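Local structure of gamma-resorcylate decarboxylase (Polaromonas, 4QRO) at residues L101-P106 and Q146-F150; G129-D133 and R166-P170; M201-D207 and Y243-I249; A279-F284 and K312-A318. The protein probably catalyses the non-oxidative, manganese-dependent decarboxylation of gamma-resorcylate (2,6-dihydroxybenzoate) to resorcinol. One frame throughout, in Å; residues are numbered along the deposited sequence.

From the N terminus, the chain has already laid down its first three barrel strands when it enters residues 101-106, which wait for residues 146-150 to close contact 1. Before that happens residues 129-133 pass by. Their partner, residues 166-170, comes only after contact 1 has closed, so contacts 1 and 2 cross, and they touch where Gln104 NE2 probably bonds to Gln132 O. Together they join the loops that follow the third, fourth and fifth strands. Contact 3 comes next in series, tying the end of helix 188-202 to the loop before helix 249-256; Trp148 packs on it from contact 1. Contact 4 closes last, binding strand 282-283 to helix 307-321.

Contact 1 of 4, residues L101-P106 and Q146-F150; sequences LPMQDP and QYWPF
Met103 lays its thioether across one face of the Phe150 ring, and this is the dense half of the contact. SD sits 4.1 Å from the centroid of the Phe150 ring in a Met-aromatic contact, while the methyl CE, shifted toward the rim, makes a CH-pi contact with the same face. Bends at chi2 (-70°) and chi3 (-61°) curl the Met103 chain so that both atoms land there. CE also reaches Tyr147 CD1 at 3.8 Å, so one methyl serves two rings. Leu101 comes in near the plane of the Phe150 ring, its CD1 3.8 Å from Phe150 CZ, and Ala109 of helix 106-118 touches both Met103 and Phe150. An alanine in place of Phe150 takes away the face under the Met103 thioether, which would probably be freer to turn, with a gap opened beside Leu101 CD1.

Tyr147 carries the polar link. Its OH gives a very short hydrogen bond to Met103 O (2.5 Å), which lies in the plane of the ring, and Pro106 CG sits over one face, 4.2 Å from the centroid of the Tyr147 ring. The solvent side is thinner: Gln146 is exposed and meets the proline only through CG, 3.9 Å from Pro106 CG, and its backbone O. The whole joins two neighbouring beta-to-alpha loops of the amidohydrolase beta/alpha barrel, each at the start of its helix.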
# COMPACT_ATOMS: atom_id res chain seq x y z
N LEU A 101 17.09 -4.65 -18.98
CA LEU A 101 16.62 -3.99 -20.20
C LEU A 101 16.70 -2.46 -20.16
O LEU A 101 16.37 -1.83 -19.14
CB LEU A 101 15.19 -4.38 -20.53
CG LEU A 101 14.88 -5.85 -20.74
CD1 LEU A 101 13.37 -5.99 -20.85
CD2 LEU A 101 15.60 -6.40 -21.98
N PRO A 102 17.11 -1.85 -21.29
CA PRO A 102 17.18 -0.41 -21.36
C PRO A 102 15.83 0.13 -21.75
O PRO A 102 15.60 0.45 -22.91
CB PRO A 102 18.23 -0.18 -22.46
CG PRO A 102 18.04 -1.33 -23.39
CD PRO A 102 17.71 -2.49 -22.49
N MET A 103 14.92 0.21 -20.77
CA MET A 103 13.53 0.57 -21.03
C MET A 103 13.38 2.05 -21.42
O MET A 103 12.30 2.48 -21.83
CB MET A 103 12.68 0.23 -19.82
CG MET A 103 12.64 -1.26 -19.52
SD MET A 103 11.75 -2.27 -20.70
CE MET A 103 10.09 -1.59 -20.59
N GLN A 104 14.46 2.81 -21.28
CA GLN A 104 14.55 4.16 -21.84
C GLN A 104 14.08 4.21 -23.30
O GLN A 104 13.43 5.16 -23.72
CB GLN A 104 16.01 4.65 -21.76
CG GLN A 104 16.44 5.02 -20.33
CD GLN A 104 16.88 3.84 -19.45
OE1 GLN A 104 16.95 2.70 -19.90
NE2 GLN A 104 17.18 4.13 -18.19
N ASP A 105 14.41 3.18 -24.06
CA ASP A 105 14.10 3.14 -25.46
C ASP A 105 13.31 1.85 -25.74
O ASP A 105 13.86 0.77 -25.59
CB ASP A 105 15.41 3.20 -26.22
CG ASP A 105 15.25 3.35 -27.72
OD1 ASP A 105 14.45 2.62 -28.32
OD2 ASP A 105 15.97 4.18 -28.33
N PRO A 106 12.02 1.96 -26.12
CA PRO A 106 11.22 0.75 -26.34
C PRO A 106 11.81 -0.22 -27.37
O PRO A 106 11.76 -1.43 -27.17
CB PRO A 106 9.89 1.31 -26.84
CG PRO A 106 9.77 2.61 -26.14
CD PRO A 106 11.17 3.17 -26.14
N GLN A 146 4.11 4.45 -26.01
CA GLN A 146 5.32 4.05 -26.73
C GLN A 146 5.80 2.62 -26.34
O GLN A 146 6.51 1.98 -27.12
CB GLN A 146 6.44 5.13 -26.64
CG GLN A 146 7.11 5.33 -25.27
CD GLN A 146 6.45 6.37 -24.39
OE1 GLN A 146 5.24 6.62 -24.48
NE2 GLN A 146 7.23 6.97 -23.50
N TYR A 147 5.37 2.11 -25.17
CA TYR A 147 5.74 0.76 -24.72
C TYR A 147 4.91 -0.37 -25.33
O TYR A 147 5.30 -1.53 -25.23
CB TYR A 147 5.79 0.65 -23.17
CG TYR A 147 6.94 1.44 -22.67
CD1 TYR A 147 8.25 0.96 -22.81
CD2 TYR A 147 6.77 2.74 -22.21
CE1 TYR A 147 9.34 1.75 -22.44
CE2 TYR A 147 7.85 3.52 -21.83
CZ TYR A 147 9.14 3.02 -21.95
OH TYR A 147 10.21 3.82 -21.58
N TRP A 148 3.81 -0.05 -26.00
CA TRP A 148 2.86 -1.10 -26.41
C TRP A 148 3.49 -2.07 -27.43
O TRP A 148 3.26 -3.27 -27.35
CB TRP A 148 1.52 -0.49 -26.85
CG TRP A 148 0.71 -0.06 -25.63
CD1 TRP A 148 1.16 0.65 -24.56
CD2 TRP A 148 -0.68 -0.33 -25.37
NE1 TRP A 148 0.15 0.85 -23.65
CE2 TRP A 148 -0.99 0.27 -24.12
CE3 TRP A 148 -1.70 -1.01 -26.06
CZ2 TRP A 148 -2.28 0.22 -23.55
CZ3 TRP A 148 -2.98 -1.06 -25.51
CH2 TRP A 148 -3.25 -0.46 -24.25
N PRO A 149 4.32 -1.57 -28.36
CA PRO A 149 5.08 -2.50 -29.22
C PRO A 149 6.11 -3.36 -28.47
O PRO A 149 6.37 -4.49 -28.86
CB PRO A 149 5.77 -1.57 -30.24
CG PRO A 149 4.95 -0.32 -30.24
CD PRO A 149 4.41 -0.17 -28.84
N PHE A 150 6.71 -2.82 -27.41
CA PHE A 150 7.60 -3.62 -26.57
C PHE A 150 6.81 -4.77 -25.92
O PHE A 150 7.27 -5.92 -25.93
CB PHE A 150 8.31 -2.76 -25.49
CG PHE A 150 8.88 -3.57 -24.36
CD1 PHE A 150 10.13 -4.14 -24.46
CD2 PHE A 150 8.15 -3.77 -23.19
CE1 PHE A 150 10.66 -4.91 -23.42
CE2 PHE A 150 8.66 -4.56 -22.16
CZ PHE A 150 9.91 -5.13 -22.28

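Contact 2 of 4, residues G129-D133 and R166-P170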
# COMPACT_ATOMS: atom_id res chain seq x y z
N GLY A 129 11.17 -0.81 -11.84
CA GLY A 129 10.21 0.28 -11.91
C GLY A 129 10.48 1.22 -13.07
O GLY A 129 11.04 0.82 -14.10
N PHE A 130 10.10 2.49 -12.89
CA PHE A 130 10.22 3.48 -13.96
C PHE A 130 11.65 3.73 -14.40
O PHE A 130 12.62 3.50 -13.65
CB PHE A 130 9.60 4.81 -13.52
CG PHE A 130 10.31 5.46 -12.35
CD1 PHE A 130 11.42 6.26 -12.55
CD2 PHE A 130 9.83 5.28 -11.06
CE1 PHE A 130 12.08 6.84 -11.47
CE2 PHE A 130 10.48 5.86 -9.98
CZ PHE A 130 11.60 6.64 -10.18
N SER A 131 11.78 4.26 -15.61
CA SER A 131 13.08 4.65 -16.14
C SER A 131 13.27 6.17 -16.17
O SER A 131 12.32 6.96 -16.34
CB SER A 131 13.25 4.10 -17.55
OG SER A 131 13.30 2.71 -17.53
N GLN A 132 14.53 6.55 -16.00
CA GLN A 132 14.98 7.92 -16.19
C GLN A 132 15.59 7.97 -17.59
O GLN A 132 16.40 7.12 -17.94
CB GLN A 132 16.03 8.27 -15.14
CG GLN A 132 15.48 8.39 -13.71
CD GLN A 132 16.58 8.53 -12.67
OE1 GLN A 132 17.12 7.55 -12.21
NE2 GLN A 132 16.92 9.76 -12.32
N ASP A 133 15.18 8.96 -18.38
CA ASP A 133 15.75 9.19 -19.71
C ASP A 133 15.90 10.69 -19.81
O ASP A 133 14.94 11.44 -19.57
CB ASP A 133 14.83 8.65 -20.82
CG ASP A 133 15.45 8.77 -22.24
OD1 ASP A 133 16.12 9.77 -22.63
OD2 ASP A 133 15.23 7.82 -23.01
N ARG A 166 11.85 0.34 -7.26
CA ARG A 166 12.91 1.32 -7.05
C ARG A 166 12.25 2.40 -6.21
O ARG A 166 11.01 2.41 -6.03
CB ARG A 166 13.44 1.91 -8.37
CG ARG A 166 12.41 2.74 -9.14
CD ARG A 166 12.99 3.47 -10.34
NE ARG A 166 14.03 4.41 -9.95
CZ ARG A 166 14.91 4.96 -10.78
NH1 ARG A 166 14.88 4.67 -12.08
NH2 ARG A 166 15.83 5.79 -10.30
N ASN A 167 13.05 3.32 -5.72
CA ASN A 167 12.53 4.49 -4.99
C ASN A 167 11.99 5.56 -5.92
O ASN A 167 12.48 5.72 -7.03
CB ASN A 167 13.61 5.11 -4.08
CG ASN A 167 13.62 4.51 -2.69
OD1 ASN A 167 12.58 4.27 -2.09
ND2 ASN A 167 14.82 4.26 -2.16
N PRO A 168 10.98 6.33 -5.45
CA PRO A 168 10.55 7.46 -6.25
C PRO A 168 11.65 8.52 -6.35
O PRO A 168 12.50 8.62 -5.46
CB PRO A 168 9.34 8.02 -5.45
CG PRO A 168 9.59 7.60 -4.05
CD PRO A 168 10.28 6.26 -4.15
N LEU A 169 11.63 9.31 -7.42
CA LEU A 169 12.51 10.47 -7.52
C LEU A 169 12.18 11.42 -6.36
O LEU A 169 11.02 11.45 -5.93
CB LEU A 169 12.31 11.18 -8.86
CG LEU A 169 12.67 10.36 -10.12
CD1 LEU A 169 12.46 11.19 -11.37
CD2 LEU A 169 14.09 9.84 -10.06
N PRO A 170 13.17 12.19 -5.84
CA PRO A 170 12.96 13.09 -4.68
C PRO A 170 11.79 14.08 -4.82
O PRO A 170 11.06 14.30 -3.86
CB PRO A 170 14.29 13.82 -4.57
CG PRO A 170 15.29 12.80 -5.03
CD PRO A 170 14.61 12.06 -6.16
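Arg166 lies flat on the Phe130 ring, guanidinium and ring planes 5° apart with centres 4.1 Å from each other. Its CD is more nearly centred than the charged end: it stands over the middle of the ring, 3.4 Å from the Phe130 centroid, as a CH-pi contact. Two hydrogen bonds fix the rotation of the guanidinium. NH1 of Arg166 reaches back to the backbone O of Phe130 (3.0 Å), almost in the guanidinium plane, so the same phenylalanine is held by its face and its carbonyl at once. NH2 of Arg166 gives a bond to Gln132 OE1 (2.9 Å), coming from above the amide carbonyl plane; the amide and guanidinium planes are turned 73° apart.

Leu169 closes the outer end, its CG 3.8 Å from Phe130 CE1 and its CD2 3.6 Å from Gln132 NE2. Arg166 carries CG between its backbone N and carbonyl carbon (chi1 65°), and a bend at chi3 then lays the arginine's end along the ring.

One shell further out, Tyr142 OH is hydrogen-bonded to Gly129 O and Ser131 OG, and Asn167 OD1 to Gly184 N. NH1 of Arg166 has a second, weak bond to Gln65 O.

The two loops follow adjacent barrel strands, 125-128 and 161-164, the latter ending in the manganese ligand His164. With the Asn167 side chain about 8 Å from the bound 2-nitroresorcinol, this is second-shell structure beside the active-site mouth of an amidohydrolase barrel.

Contact 3 of 4, residues M201-D207 and Y243-I249; sequences MGSGLFD and YPAKRKI
Met201 starts the contact with its sulfur, SD lying 3.7 Å from Ile249 CG2 where the two side chains cross at about a right angle. Gly202 follows. Its O accepts a hydrogen bond from Ala245 N (3.0 Å), and its bare CA lies 3.9 Å from Ile249 CD1, which also covers a face of the Tyr243 ring; Trp181 of the second subunit meets that ring edge-to-face.

Ser203 forms an ST turn: OG accepts from Leu205 N and is also bonded to Leu200 O, while the backbone O packs on Pro244 CB. This is an alpha-to-beta connection of the barrel, between helix 188-202 and strand 214-216, resting on the loop that leads into helix 249-256. Gly204, at positive phi (87°), brings its CA to 3.7 Å from Ala245 CA.

Asp207 comes last, from the short helix 205-208. Its OD2 takes the N-H of Lys246 on the syn lone pair (2.9 Å) and accepts a second hydrogen bond from a water (2.7 Å from Asp207 OD2 to the water O), while OD1 is bonded to Tyr252 OH. An alanine here is likely to strand the Lys246 N-H without its acceptor and deprive the Tyr252 hydroxyl of its carboxylate partner.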
# COMPACT_ATOMS: atom_id res chain seq x y z
N MET A 201 -2.47 -2.17 -15.44
CA MET A 201 -3.81 -2.80 -15.44
C MET A 201 -4.92 -1.85 -15.94
O MET A 201 -5.73 -2.23 -16.80
CB MET A 201 -4.17 -3.33 -14.04
CG MET A 201 -3.32 -4.50 -13.56
SD MET A 201 -3.79 -5.09 -11.91
CE MET A 201 -2.32 -4.75 -10.96
N GLY A 202 -4.95 -0.63 -15.41
CA GLY A 202 -5.90 0.41 -15.85
C GLY A 202 -5.77 0.85 -17.32
O GLY A 202 -6.76 1.26 -17.96
N SER A 203 -4.58 0.74 -17.88
CA SER A 203 -4.30 1.31 -19.20
C SER A 203 -4.97 0.57 -20.31
O SER A 203 -5.03 1.08 -21.43
CB SER A 203 -2.81 1.35 -19.47
OG SER A 203 -2.31 0.02 -19.55
N GLY A 204 -5.44 -0.65 -20.04
CA GLY A 204 -5.99 -1.51 -21.09
C GLY A 204 -4.93 -2.36 -21.78
O GLY A 204 -5.22 -3.07 -22.75
N LEU A 205 -3.71 -2.32 -21.27
CA LEU A 205 -2.63 -3.15 -21.84
C LEU A 205 -3.01 -4.62 -21.96
O LEU A 205 -2.66 -5.30 -22.93
CB LEU A 205 -1.38 -3.03 -20.97
CG LEU A 205 -0.14 -3.72 -21.49
CD1 LEU A 205 0.32 -3.02 -22.76
CD2 LEU A 205 0.95 -3.67 -20.43
N PHE A 206 -3.70 -5.13 -20.95
CA PHE A 206 -4.00 -6.56 -20.90
C PHE A 206 -5.26 -6.95 -21.67
O PHE A 206 -5.51 -8.15 -21.83
CB PHE A 206 -4.06 -7.05 -19.44
CG PHE A 206 -2.80 -6.75 -18.67
CD1 PHE A 206 -1.62 -7.42 -18.96
CD2 PHE A 206 -2.79 -5.78 -17.68
CE1 PHE A 206 -0.45 -7.10 -18.29
CE2 PHE A 206 -1.62 -5.47 -17.00
CZ PHE A 206 -0.45 -6.14 -17.29
N ASP A 207 -6.02 -5.97 -22.14
CA ASP A 207 -7.09 -6.19 -23.15
C ASP A 207 -6.42 -6.47 -24.50
O ASP A 207 -6.83 -7.36 -25.25
CB ASP A 207 -7.97 -4.96 -23.28
CG ASP A 207 -8.80 -4.69 -22.04
OD1 ASP A 207 -9.12 -5.66 -21.32
OD2 ASP A 207 -9.14 -3.52 -21.81
N TYR A 243 -11.06 4.58 -16.60
CA TYR A 243 -9.79 4.17 -17.14
C TYR A 243 -10.09 3.46 -18.45
O TYR A 243 -11.23 3.03 -18.66
CB TYR A 243 -8.98 3.31 -16.15
CG TYR A 243 -9.70 2.13 -15.53
CD1 TYR A 243 -10.10 1.06 -16.32
CD2 TYR A 243 -9.97 2.07 -14.16
CE1 TYR A 243 -10.74 -0.03 -15.77
CE2 TYR A 243 -10.60 0.95 -13.60
CZ TYR A 243 -10.99 -0.09 -14.42
OH TYR A 243 -11.63 -1.23 -13.92
N PRO A 244 -9.08 3.35 -19.34
CA PRO A 244 -9.31 2.79 -20.67
C PRO A 244 -9.56 1.29 -20.69
O PRO A 244 -10.21 0.78 -21.61
CB PRO A 244 -8.01 3.09 -21.43
CG PRO A 244 -7.22 4.01 -20.59
CD PRO A 244 -7.80 4.07 -19.23
N ALA A 245 -9.05 0.56 -19.69
CA ALA A 245 -9.33 -0.87 -19.63
C ALA A 245 -10.81 -1.14 -19.61
O ALA A 245 -11.60 -0.38 -19.03
CB ALA A 245 -8.69 -1.51 -18.43
N LYS A 246 -11.16 -2.29 -20.20
CA LYS A 246 -12.54 -2.74 -20.34
C LYS A 246 -13.15 -3.34 -19.09
O LYS A 246 -14.35 -3.23 -18.90
CB LYS A 246 -12.65 -3.78 -21.46
CG LYS A 246 -12.68 -3.20 -22.87
CD LYS A 246 -12.92 -4.31 -23.89
CE LYS A 246 -13.48 -3.76 -25.20
NZ LYS A 246 -12.55 -2.80 -25.83
N ARG A 247 -12.34 -3.97 -18.24
CA ARG A 247 -12.84 -4.80 -17.15
C ARG A 247 -12.39 -4.25 -15.80
O ARG A 247 -11.82 -3.16 -15.73
CB ARG A 247 -12.35 -6.22 -17.36
CG ARG A 247 -12.87 -6.85 -18.64
CD ARG A 247 -11.97 -7.99 -19.07
NE ARG A 247 -12.24 -9.17 -18.28
CZ ARG A 247 -11.39 -10.18 -18.07
NH1 ARG A 247 -10.16 -10.17 -18.58
NH2 ARG A 247 -11.79 -11.20 -17.33
N LYS A 248 -12.70 -5.00 -14.73
CA LYS A 248 -12.31 -4.65 -13.35
C LYS A 248 -10.81 -4.82 -13.18
O LYS A 248 -10.21 -5.70 -13.81
CB LYS A 248 -13.05 -5.54 -12.34
CG LYS A 248 -14.56 -5.38 -12.30
CD LYS A 248 -15.18 -6.54 -11.52
CE LYS A 248 -16.67 -6.38 -11.33
NZ LYS A 248 -16.95 -5.61 -10.09
N ILE A 249 -10.19 -3.99 -12.34
CA ILE A 249 -8.76 -4.14 -12.07
C ILE A 249 -8.47 -5.58 -11.57
O ILE A 249 -7.50 -6.21 -11.98
CB ILE A 249 -8.25 -3.07 -11.06
CG1 ILE A 249 -8.40 -1.65 -11.63
CG2 ILE A 249 -6.84 -3.38 -10.59
CD1 ILE A 249 -7.74 -1.41 -12.98
O HOH W 1 -8.90 -1.57 -23.62

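Contact 4 of 4, residues A279-F284 and K312-A318; sequences ADRILF and KIGWGNA
Strand 282-283, the last of the beta/alpha barrel, is joined here to helix 307-321, which also touches the first strand, 4-11, and so spans the place where the barrel closes. Asn317 does most of the polar work. Its ND2 gives two hydrogen bonds, to Ala279 O (2.7 Å), which accepts in its carbonyl plane but at a bent N-H angle of 132°, and to Ile282 O (2.8 Å), which is straighter at 155° and lies in the amide plane. One amide nitrogen thus bridges the short 3-10 turn and the strand that follows, and the pair of bonds keeps the amide from turning.

Ile313 fills the middle. It lies alongside Ile282, pointing the same way, with CG2 of each 4.0 Å apart; CD1 of Ile313 reaches Ala279 CB, and Phe300 of helix 293-302 touches Ile313 as well. With CG1 anti to the carbonyl carbon (chi1 -63°), that branch is laid against both Ala279 O and Ile282 O. At the exposed margin Asp280 OD1 and Lys312 NZ form a salt bridge, though the place of that oxygen is doubtful; Lys312 NZ has a second partner in Asp309. Leu283 sends CD2 to 3.4 Å from Asn317 CB.

The helix widens into a pi-type turn at 312-316, where Asn317 N bonds to Lys312 O rather than to Ile313 O. The carbonyl of Ile313 instead accepts from the strand side, Phe284 N to Ile313 O at 2.8 Å.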
# COMPACT_ATOMS: atom_id res chain seq x y z
N ALA A 279 -3.02 -19.85 -4.55
CA ALA A 279 -1.67 -20.40 -4.39
C ALA A 279 -1.02 -20.75 -5.71
O ALA A 279 0.21 -20.85 -5.78
CB ALA A 279 -1.68 -21.62 -3.49
N ASP A 280 -1.81 -20.94 -6.76
CA ASP A 280 -1.26 -21.21 -8.11
C ASP A 280 -0.47 -20.04 -8.68
O ASP A 280 0.29 -20.23 -9.62
CB ASP A 280 -2.38 -21.52 -9.13
CG ASP A 280 -3.03 -22.88 -8.90
OD1 ASP A 280 -2.49 -23.70 -8.17
OD2 ASP A 280 -4.11 -23.12 -9.47
N ARG A 281 -0.67 -18.84 -8.14
CA ARG A 281 -0.01 -17.61 -8.63
C ARG A 281 0.97 -17.02 -7.63
O ARG A 281 1.37 -15.86 -7.77
CB ARG A 281 -1.06 -16.57 -9.04
CG ARG A 281 -1.86 -17.03 -10.24
CD ARG A 281 -2.82 -16.01 -10.79
NE ARG A 281 -3.34 -16.47 -12.07
CZ ARG A 281 -2.89 -16.07 -13.25
NH1 ARG A 281 -1.94 -15.14 -13.33
NH2 ARG A 281 -3.43 -16.57 -14.35
N ILE A 282 1.38 -17.82 -6.66
CA ILE A 282 2.35 -17.42 -5.65
C ILE A 282 3.63 -18.26 -5.80
O ILE A 282 3.56 -19.47 -5.93
CB ILE A 282 1.74 -17.52 -4.24
CG1 ILE A 282 0.51 -16.59 -4.19
CG2 ILE A 282 2.73 -17.04 -3.20
CD1 ILE A 282 -0.31 -16.68 -2.92
N LEU A 283 4.77 -17.57 -5.83
CA LEU A 283 6.06 -18.18 -6.04
C LEU A 283 7.00 -17.90 -4.87
O LEU A 283 7.09 -16.77 -4.41
CB LEU A 283 6.68 -17.61 -7.32
CG LEU A 283 5.77 -17.48 -8.56
CD1 LEU A 283 6.51 -16.89 -9.76
CD2 LEU A 283 5.22 -18.81 -8.94
N PHE A 284 7.74 -18.92 -4.43
CA PHE A 284 8.80 -18.74 -3.46
C PHE A 284 9.88 -17.84 -4.05
O PHE A 284 10.18 -17.91 -5.23
CB PHE A 284 9.38 -20.09 -3.02
CG PHE A 284 10.55 -19.97 -2.05
CD1 PHE A 284 10.36 -19.59 -0.74
CD2 PHE A 284 11.84 -20.21 -2.48
CE1 PHE A 284 11.43 -19.51 0.13
CE2 PHE A 284 12.91 -20.11 -1.63
CZ PHE A 284 12.71 -19.74 -0.32
N LYS A 312 3.74 -26.41 -4.72
CA LYS A 312 3.44 -25.54 -5.83
C LYS A 312 4.19 -24.21 -5.69
O LYS A 312 4.89 -23.77 -6.60
CB LYS A 312 1.95 -25.27 -5.95
CG LYS A 312 1.19 -26.43 -6.53
CD LYS A 312 -0.24 -26.49 -6.03
CE LYS A 312 -1.07 -25.42 -6.66
NZ LYS A 312 -2.38 -25.31 -5.97
N ILE A 313 4.05 -23.58 -4.53
CA ILE A 313 4.71 -22.30 -4.30
C ILE A 313 6.23 -22.46 -4.25
O ILE A 313 6.94 -21.58 -4.72
CB ILE A 313 4.19 -21.62 -3.00
CG1 ILE A 313 2.70 -21.31 -3.17
CG2 ILE A 313 4.97 -20.35 -2.71
CD1 ILE A 313 2.02 -20.82 -1.89
N GLY A 314 6.71 -23.58 -3.72
CA GLY A 314 8.13 -23.85 -3.56
C GLY A 314 8.83 -24.04 -4.90
O GLY A 314 9.95 -23.53 -5.11
N TRP A 315 8.18 -24.75 -5.81
CA TRP A 315 8.79 -25.06 -7.12
C TRP A 315 7.83 -25.37 -8.26
O TRP A 315 8.13 -25.08 -9.40
CB TRP A 315 9.79 -26.20 -6.98
CG TRP A 315 9.25 -27.48 -6.39
CD1 TRP A 315 9.30 -27.87 -5.08
CD2 TRP A 315 8.61 -28.55 -7.10
NE1 TRP A 315 8.71 -29.10 -4.93
CE2 TRP A 315 8.27 -29.54 -6.15
CE3 TRP A 315 8.27 -28.77 -8.45
CZ2 TRP A 315 7.62 -30.74 -6.50
CZ3 TRP A 315 7.61 -29.96 -8.80
CH2 TRP A 315 7.29 -30.92 -7.82
N GLY A 316 6.70 -26.02 -7.99
CA GLY A 316 5.79 -26.38 -9.09
C GLY A 316 5.33 -25.22 -9.96
O GLY A 316 5.36 -25.34 -11.19
N ASN A 317 4.90 -24.11 -9.35
CA ASN A 317 4.39 -22.97 -10.12
C ASN A 317 5.48 -22.39 -11.04
O ASN A 317 5.22 -22.10 -12.21
CB ASN A 317 3.82 -21.85 -9.22
CG ASN A 317 2.61 -22.31 -8.39
OD1 ASN A 317 1.93 -23.29 -8.71
ND2 ASN A 317 2.35 -21.61 -7.30
N ALA A 318 6.67 -22.21 -10.48
CA ALA A 318 7.80 -21.62 -11.18
C ALA A 318 8.28 -22.56 -12.30
O ALA A 318 8.59 -22.12 -13.39
CB ALA A 318 8.93 -21.33 -10.22